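Local coordinates for HD domain-containing protein (Aquifex aeolicus, PDB 2HEK) that binds zinc and GDP at sites far from each other and may act as a dGTPase of the HD-domain family, although its function is not established, at residues S127-D130 / V135-T138; V225-S230 / R312-E317. All blocks are in the same frame, centred on the assembly; numbering follows the deposited sequence.

Contact 1 of 2, residues S127-D130 / V135-T138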
ATOM      1  N   SER A 127     -10.574  12.314  39.863  1.00 33.71           N
ATOM      2  CA  SER A 127     -11.123  12.057  41.204  1.00 31.69           C
ATOM      3  C   SER A 127     -11.031  10.571  41.523  1.00 32.62           C
ATOM      4  O   SER A 127     -10.910   9.743  40.602  1.00 30.83           O
ATOM      5  CB  SER A 127     -12.585  12.469  41.204  1.00 30.96           C
ATOM      6  OG  SER A 127     -13.337  11.609  40.342  1.00 33.67           O
ATOM      7  N   HIS A 128     -11.105  10.211  42.811  1.00 30.85           N
ATOM      8  CA  HIS A 128     -11.205   8.815  43.224  1.00 29.52           C
ATOM      9  C   HIS A 128     -12.313   8.047  42.462  1.00 31.78           C
ATOM     10  O   HIS A 128     -12.105   6.890  42.067  1.00 31.40           O
ATOM     11  CB  HIS A 128     -11.517   8.727  44.751  1.00 32.21           C
ATOM     12  CG  HIS A 128     -11.566   7.331  45.267  1.00 31.25           C
ATOM     13  ND1 HIS A 128     -10.501   6.741  45.913  1.00 35.74           N
ATOM     14  CD2 HIS A 128     -12.517   6.376  45.163  1.00 32.94           C
ATOM     15  CE1 HIS A 128     -10.804   5.487  46.209  1.00 35.43           C
ATOM     16  NE2 HIS A 128     -12.022   5.239  45.766  1.00 33.98           N
ATOM     17  N   GLU A 129     -13.491   8.666  42.314  1.00 32.07           N
ATOM     18  CA  GLU A 129     -14.640   8.059  41.601  1.00 33.21           C
ATOM     19  C   GLU A 129     -14.332   7.813  40.104  1.00 33.63           C
ATOM     20  O   GLU A 129     -14.642   6.763  39.586  1.00 35.75           O
ATOM     21  CB  GLU A 129     -15.848   8.972  41.705  1.00 31.00           C
ATOM     22  CG  GLU A 129     -17.124   8.621  40.892  1.00 36.01           C
ATOM     23  CD  GLU A 129     -17.677   7.179  41.041  1.00 39.50           C
ATOM     24  OE1 GLU A 129     -17.249   6.381  41.932  1.00 37.12           O
ATOM     25  OE2 GLU A 129     -18.585   6.841  40.222  1.00 43.92           O
ATOM     26  N   ASP A 130     -13.785   8.800  39.411  1.00 32.84           N
ATOM     27  CA  ASP A 130     -13.406   8.615  37.975  1.00 30.98           C
ATOM     28  C   ASP A 130     -12.363   7.535  37.742  1.00 29.41           C
ATOM     29  O   ASP A 130     -12.428   6.832  36.750  1.00 31.49           O
ATOM     30  CB  ASP A 130     -13.016   9.935  37.343  1.00 30.21           C
ATOM     31  CG  ASP A 130     -14.226  10.807  37.090  1.00 35.99           C
ATOM     32  OD1 ASP A 130     -15.341  10.250  36.946  1.00 39.05           O
ATOM     33  OD2 ASP A 130     -14.098  12.047  37.041  1.00 41.65           O
ATOM     34  N   VAL A 135     -11.443   2.003  35.728  1.00 29.34           N
ATOM     35  CA  VAL A 135     -11.226   0.564  35.952  1.00 32.26           C
ATOM     36  C   VAL A 135     -12.371  -0.307  35.400  1.00 34.20           C
ATOM     37  O   VAL A 135     -12.136  -1.277  34.693  1.00 37.08           O
ATOM     38  CB  VAL A 135     -10.986   0.252  37.440  1.00 32.74           C
ATOM     39  CG1 VAL A 135     -11.072  -1.270  37.681  1.00 34.14           C
ATOM     40  CG2 VAL A 135      -9.632   0.810  37.875  1.00 33.05           C
ATOM     41  N   ARG A 136     -13.610   0.052  35.702  1.00 35.24           N
ATOM     42  CA  ARG A 136     -14.780  -0.684  35.199  1.00 33.30           C
ATOM     43  C   ARG A 136     -14.859  -0.653  33.681  1.00 33.48           C
ATOM     44  O   ARG A 136     -15.141  -1.658  33.058  1.00 34.21           O
ATOM     45  CB  ARG A 136     -16.081  -0.100  35.798  1.00 34.46           C
ATOM     46  CG  ARG A 136     -16.282  -0.532  37.257  1.00 36.86           C
ATOM     47  CD  ARG A 136     -17.712  -0.285  37.793  1.00 33.61           C
ATOM     48  NE  ARG A 136     -18.030   1.136  37.890  1.00 37.44           N
ATOM     49  CZ  ARG A 136     -17.705   1.889  38.952  1.00 34.36           C
ATOM     50  NH1 ARG A 136     -17.034   1.373  39.966  1.00 34.55           N
ATOM     51  NH2 ARG A 136     -18.021   3.149  38.983  1.00 29.73           N
ATOM     52  N   ILE A 137     -14.654   0.525  33.114  1.00 33.20           N
ATOM     53  CA  ILE A 137     -14.690   0.743  31.686  1.00 32.74           C
ATOM     54  C   ILE A 137     -13.638  -0.152  31.008  1.00 34.94           C
ATOM     55  O   ILE A 137     -13.951  -0.902  30.066  1.00 33.09           O
ATOM     56  CB  ILE A 137     -14.488   2.238  31.368  1.00 33.00           C
ATOM     57  CG1 ILE A 137     -15.758   3.004  31.761  1.00 32.52           C
ATOM     58  CG2 ILE A 137     -14.129   2.497  29.827  1.00 33.90           C
ATOM     59  CD1 ILE A 137     -15.542   4.456  31.950  1.00 32.05           C
ATOM     60  N   THR A 138     -12.419  -0.128  31.530  1.00 33.32           N
ATOM     61  CA  THR A 138     -11.362  -0.910  30.920  1.00 36.42           C
ATOM     62  C   THR A 138     -11.544  -2.422  31.086  1.00 38.37           C
ATOM     63  O   THR A 138     -11.079  -3.190  30.247  1.00 38.14           O
ATOM     64  CB  THR A 138      -9.937  -0.451  31.328  1.00 37.01           C
ATOM     65  OG1 THR A 138      -9.050  -0.741  30.236  1.00 39.28           O
ATOM     66  CG2 THR A 138      -9.450  -1.150  32.611  1.00 36.66           C
TER
HETATM   67  O   HOH W   1     -17.393   3.654  41.867  1.00 47.12           O
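E129 and R136 meet along the solvent side of helix 128-139, a surface helix of the HD domain, seven residues and about two turns apart. Their side chains cross at about a right angle, and E129 OE2 lies at the guanidinium edge of R136, near its plane, 3.9 Å from NH2. This is a long salt bridge, with the carboxylate and guanidinium planes 36° apart. With CG anti to the backbone N (chi1 173°) and a bend at chi2, the E129 chain brings its carboxylate nearer to R136 although its CB points away. The firmer grip on R136 comes from E147, which forms a salt bridge with NE, so E129 is a secondary and looser partner. The opposite character is found on the inner side of the helix, where V135 packs on E110 and I113 of helix 108-115 and I137 on L150 and I154 of helix 145-155. At the start of the helix, S127 is the N-cap, and its OG accepts from D130 N at 3.0 Å in a nearly straight bond (168°). Between the two charged groups, one water donates to E129 OE1 at 2.7 Å and accepts from R136 NH1 at 3.0 Å.

Contact 2 of 2, residues V225-S230 / R312-E317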
ATOM      1  N   VAL A 225       0.291 -25.164  14.515  1.00 29.41           N
ATOM      2  CA  VAL A 225       1.567 -25.112  15.250  1.00 31.16           C
ATOM      3  C   VAL A 225       1.540 -24.046  16.332  1.00 30.11           C
ATOM      4  O   VAL A 225       2.027 -24.301  17.421  1.00 30.64           O
ATOM      5  CB  VAL A 225       2.801 -24.941  14.312  1.00 31.98           C
ATOM      6  CG1 VAL A 225       4.119 -24.960  15.094  1.00 29.31           C
ATOM      7  CG2 VAL A 225       2.778 -26.003  13.238  1.00 33.49           C
ATOM      8  N   VAL A 226       0.962 -22.866  16.045  1.00 30.76           N
ATOM      9  CA  VAL A 226       0.759 -21.852  17.075  1.00 31.13           C
ATOM     10  C   VAL A 226       0.014 -22.473  18.290  1.00 32.51           C
ATOM     11  O   VAL A 226       0.404 -22.261  19.440  1.00 31.45           O
ATOM     12  CB  VAL A 226      -0.008 -20.612  16.530  1.00 30.25           C
ATOM     13  CG1 VAL A 226      -0.437 -19.698  17.682  1.00 32.69           C
ATOM     14  CG2 VAL A 226       0.889 -19.837  15.512  1.00 23.64           C
ATOM     15  N   ARG A 227      -1.028 -23.266  18.014  1.00 32.35           N
ATOM     16  CA  ARG A 227      -1.828 -23.859  19.090  1.00 31.05           C
ATOM     17  C   ARG A 227      -1.029 -24.887  19.919  1.00 30.86           C
ATOM     18  O   ARG A 227      -1.058 -24.822  21.159  1.00 31.85           O
ATOM     19  CB  ARG A 227      -3.134 -24.451  18.557  1.00 30.18           C
ATOM     20  CG  ARG A 227      -4.194 -23.380  18.070  1.00 31.66           C
ATOM     21  CD  ARG A 227      -4.782 -22.509  19.204  1.00 34.14           C
ATOM     22  NE  ARG A 227      -5.256 -23.320  20.322  1.00 38.58           N
ATOM     23  CZ  ARG A 227      -4.847 -23.205  21.594  1.00 44.29           C
ATOM     24  NH1 ARG A 227      -3.977 -22.264  21.966  1.00 44.41           N
ATOM     25  NH2 ARG A 227      -5.330 -24.033  22.524  1.00 46.23           N
ATOM     26  N   ILE A 228      -0.278 -25.768  19.267  1.00 28.37           N
ATOM     27  CA  ILE A 228       0.518 -26.792  20.033  1.00 32.21           C
ATOM     28  C   ILE A 228       1.652 -26.168  20.873  1.00 34.32           C
ATOM     29  O   ILE A 228       1.911 -26.579  22.023  1.00 35.15           O
ATOM     30  CB  ILE A 228       0.999 -28.018  19.154  1.00 32.76           C
ATOM     31  CG1 ILE A 228       1.617 -29.145  20.019  1.00 32.61           C
ATOM     32  CG2 ILE A 228       1.975 -27.615  18.030  1.00 33.81           C
ATOM     33  CD1 ILE A 228       0.604 -29.797  21.008  1.00 32.08           C
ATOM     34  N   LEU A 229       2.314 -25.154  20.321  1.00 31.09           N
ATOM     35  CA  LEU A 229       3.285 -24.406  21.111  1.00 33.15           C
ATOM     36  C   LEU A 229       2.670 -23.817  22.383  1.00 31.06           C
ATOM     37  O   LEU A 229       3.262 -23.879  23.453  1.00 35.98           O
ATOM     38  CB  LEU A 229       3.935 -23.295  20.253  1.00 32.81           C
ATOM     39  CG  LEU A 229       4.815 -23.829  19.099  1.00 35.60           C
ATOM     40  CD1 LEU A 229       5.227 -22.697  18.109  1.00 33.07           C
ATOM     41  CD2 LEU A 229       6.059 -24.543  19.660  1.00 33.69           C
ATOM     42  N   SER A 230       1.478 -23.243  22.271  1.00 32.59           N
ATOM     43  CA  SER A 230       0.777 -22.666  23.418  1.00 34.00           C
ATOM     44  C   SER A 230       0.375 -23.748  24.430  1.00 37.18           C
ATOM     45  O   SER A 230       0.461 -23.528  25.640  1.00 35.52           O
ATOM     46  CB  SER A 230      -0.458 -21.891  22.951  1.00 38.16           C
ATOM     47  OG  SER A 230      -1.118 -21.301  24.061  1.00 41.23           O
ATOM     48  N   ARG A 312      -1.885 -34.903  22.538  1.00 41.58           N
ATOM     49  CA  ARG A 312      -2.646 -33.736  22.975  1.00 40.26           C
ATOM     50  C   ARG A 312      -3.819 -33.498  22.033  1.00 36.69           C
ATOM     51  O   ARG A 312      -3.733 -33.806  20.860  1.00 36.49           O
ATOM     52  CB  ARG A 312      -1.740 -32.498  23.064  1.00 42.60           C
ATOM     53  CG  ARG A 312      -0.639 -32.633  24.120  1.00 42.46           C
ATOM     54  CD  ARG A 312      -1.219 -32.509  25.534  1.00 42.95           C
ATOM     55  NE  ARG A 312      -0.185 -32.468  26.561  1.00 47.50           N
ATOM     56  CZ  ARG A 312       0.609 -33.492  26.881  1.00 48.77           C
ATOM     57  NH1 ARG A 312       0.516 -34.648  26.230  1.00 47.33           N
ATOM     58  NH2 ARG A 312       1.514 -33.346  27.848  1.00 51.08           N
ATOM     59  N   PHE A 313      -4.918 -32.988  22.575  1.00 36.65           N
ATOM     60  CA  PHE A 313      -6.123 -32.714  21.797  1.00 41.06           C
ATOM     61  C   PHE A 313      -6.411 -31.218  21.876  1.00 41.50           C
ATOM     62  O   PHE A 313      -6.080 -30.561  22.865  1.00 46.70           O
ATOM     63  CB  PHE A 313      -7.305 -33.566  22.302  1.00 42.04           C
ATOM     64  CG  PHE A 313      -6.994 -35.026  22.346  1.00 45.38           C
ATOM     65  CD1 PHE A 313      -6.626 -35.638  23.543  1.00 46.92           C
ATOM     66  CD2 PHE A 313      -6.999 -35.778  21.181  1.00 46.33           C
ATOM     67  CE1 PHE A 313      -6.297 -36.992  23.584  1.00 47.69           C
ATOM     68  CE2 PHE A 313      -6.659 -37.137  21.200  1.00 47.29           C
ATOM     69  CZ  PHE A 313      -6.311 -37.747  22.399  1.00 46.94           C
ATOM     70  N   ASP A 314      -7.004 -30.668  20.828  1.00 38.26           N
ATOM     71  CA  ASP A 314      -7.352 -29.262  20.867  1.00 38.36           C
ATOM     72  C   ASP A 314      -8.645 -29.086  20.106  1.00 38.87           C
ATOM     73  O   ASP A 314      -8.767 -29.575  18.990  1.00 39.06           O
ATOM     74  CB  ASP A 314      -6.228 -28.409  20.251  1.00 39.05           C
ATOM     75  CG  ASP A 314      -6.393 -26.920  20.549  1.00 42.28           C
ATOM     76  OD1 ASP A 314      -6.856 -26.572  21.652  1.00 45.66           O
ATOM     77  OD2 ASP A 314      -6.072 -26.084  19.678  1.00 42.83           O
ATOM     78  N   GLU A 315      -9.612 -28.416  20.732  1.00 40.19           N
ATOM     79  CA  GLU A 315     -10.890 -28.119  20.085  1.00 50.37           C
ATOM     80  C   GLU A 315     -11.058 -26.617  20.007  1.00 49.08           C
ATOM     81  O   GLU A 315     -11.037 -25.924  21.023  1.00 48.75           O
ATOM     82  CB  GLU A 315     -12.063 -28.750  20.854  1.00 50.90           C
ATOM     83  CG  GLU A 315     -11.968 -30.290  20.960  1.00 56.20           C
ATOM     84  CD  GLU A 315     -13.161 -30.955  21.681  1.00 56.30           C
ATOM     85  OE1 GLU A 315     -14.218 -30.314  21.862  1.00 61.73           O
ATOM     86  OE2 GLU A 315     -13.043 -32.143  22.050  1.00 62.89           O
ATOM     87  N   VAL A 316     -11.192 -26.119  18.785  1.00 50.62           N
ATOM     88  CA  VAL A 316     -11.445 -24.690  18.544  1.00 52.41           C
ATOM     89  C   VAL A 316     -12.818 -24.487  17.890  1.00 51.89           C
ATOM     90  O   VAL A 316     -13.092 -25.025  16.816  1.00 47.70           O
ATOM     91  CB  VAL A 316     -10.370 -24.109  17.637  1.00 53.34           C
ATOM     92  CG1 VAL A 316     -10.808 -22.778  17.152  1.00 55.02           C
ATOM     93  CG2 VAL A 316      -9.057 -24.017  18.373  1.00 53.76           C
ATOM     94  N   GLU A 317     -13.687 -23.734  18.553  1.00 56.42           N
ATOM     95  CA  GLU A 317     -15.019 -23.423  18.018  1.00 62.03           C
ATOM     96  C   GLU A 317     -15.338 -21.946  18.264  1.00 60.16           C
ATOM     97  O   GLU A 317     -15.724 -21.572  19.387  1.00 61.08           O
ATOM     98  CB  GLU A 317     -16.101 -24.348  18.614  1.00 61.95           C
ATOM     99  CG  GLU A 317     -16.042 -25.799  18.079  1.00 65.36           C
ATOM    100  CD  GLU A 317     -17.056 -26.760  18.715  1.00 63.51           C
ATOM    101  OE1 GLU A 317     -17.791 -26.367  19.651  1.00 68.54           O
ATOM    102  OE2 GLU A 317     -17.113 -27.929  18.261  1.00 66.96           O
TER
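R227 and D314 lie where helix 224-240 passes over strand 311-318, their CA atoms 7.9 Å apart. The axes of 225-230 and 312-317 approach to 9.9 Å, and their N-to-C directions make an angle of 122°, so the helix crosses the strand slantwise. R312, D314 and V316 all direct CB toward the helix.

The centre of the contact is a side-on salt bridge in which R227 uses NE and NH2, one for each carboxylate oxygen of D314. R227 NE donates to D314 OD2 at 3.0 Å, reaching it on the syn side through a bent bond (140°). The second bond, from R227 NH2 to D314 OD1 at 3.1 Å, is straighter at 162°, but it arrives from above the carboxylate plane. The two flat groups are thus turned well away from coplanarity. Bent at chi2 and chi3, the arginine chain curls round D314 OD2 and brings NE back to it. R227 CB, placed by the helix backbone, is itself 3.5 Å from D314 OD2. A methionine in place of R227 would probably leave the buried carboxylate of D314 without its paired charge and both donors.

V316 CG2 flanks the guanidinium obliquely, 4.3 Å from R227 NE. On the other flank of the salt bridge, I228 extends CD1 to within 4.1 Å of R312 CB, while the R312 guanidinium leads away to a salt bridge with E235, further along helix 224-240.

Strand 311-318 is an outer strand of an antiparallel sheet and pairs with 349-356, whose Y355 also touches R227 and I228. Helix 292-305 covers the other face through F313 and E315, leaving the strand between two helices, and V225 of helix 224-240 contributes to a GDP pocket.

Overall arrangement
From the N terminus, the chain first passes through the HD domain, where contact 1 joins 127-130 to 135-138 within a single helix. Only four helical residues separate its segments, so it closes no real loop. Contact 2 opens much later, at 225-230, and closes at 312-317 after 81 intervening residues, mostly helical, tying a helix of the HD-associated region to the edge of a three-stranded sheet. The contacts follow in series, neither nested nor crossed. The centres of contact 1 and contact 2 are about 37 Å apart, on opposite sides of the chain's centre. The nearest atoms of contact 1 and contact 2 are about 22 Å apart. Contact 1 is remote from the annotated sites, whereas contact 2 borders a GDP pocket.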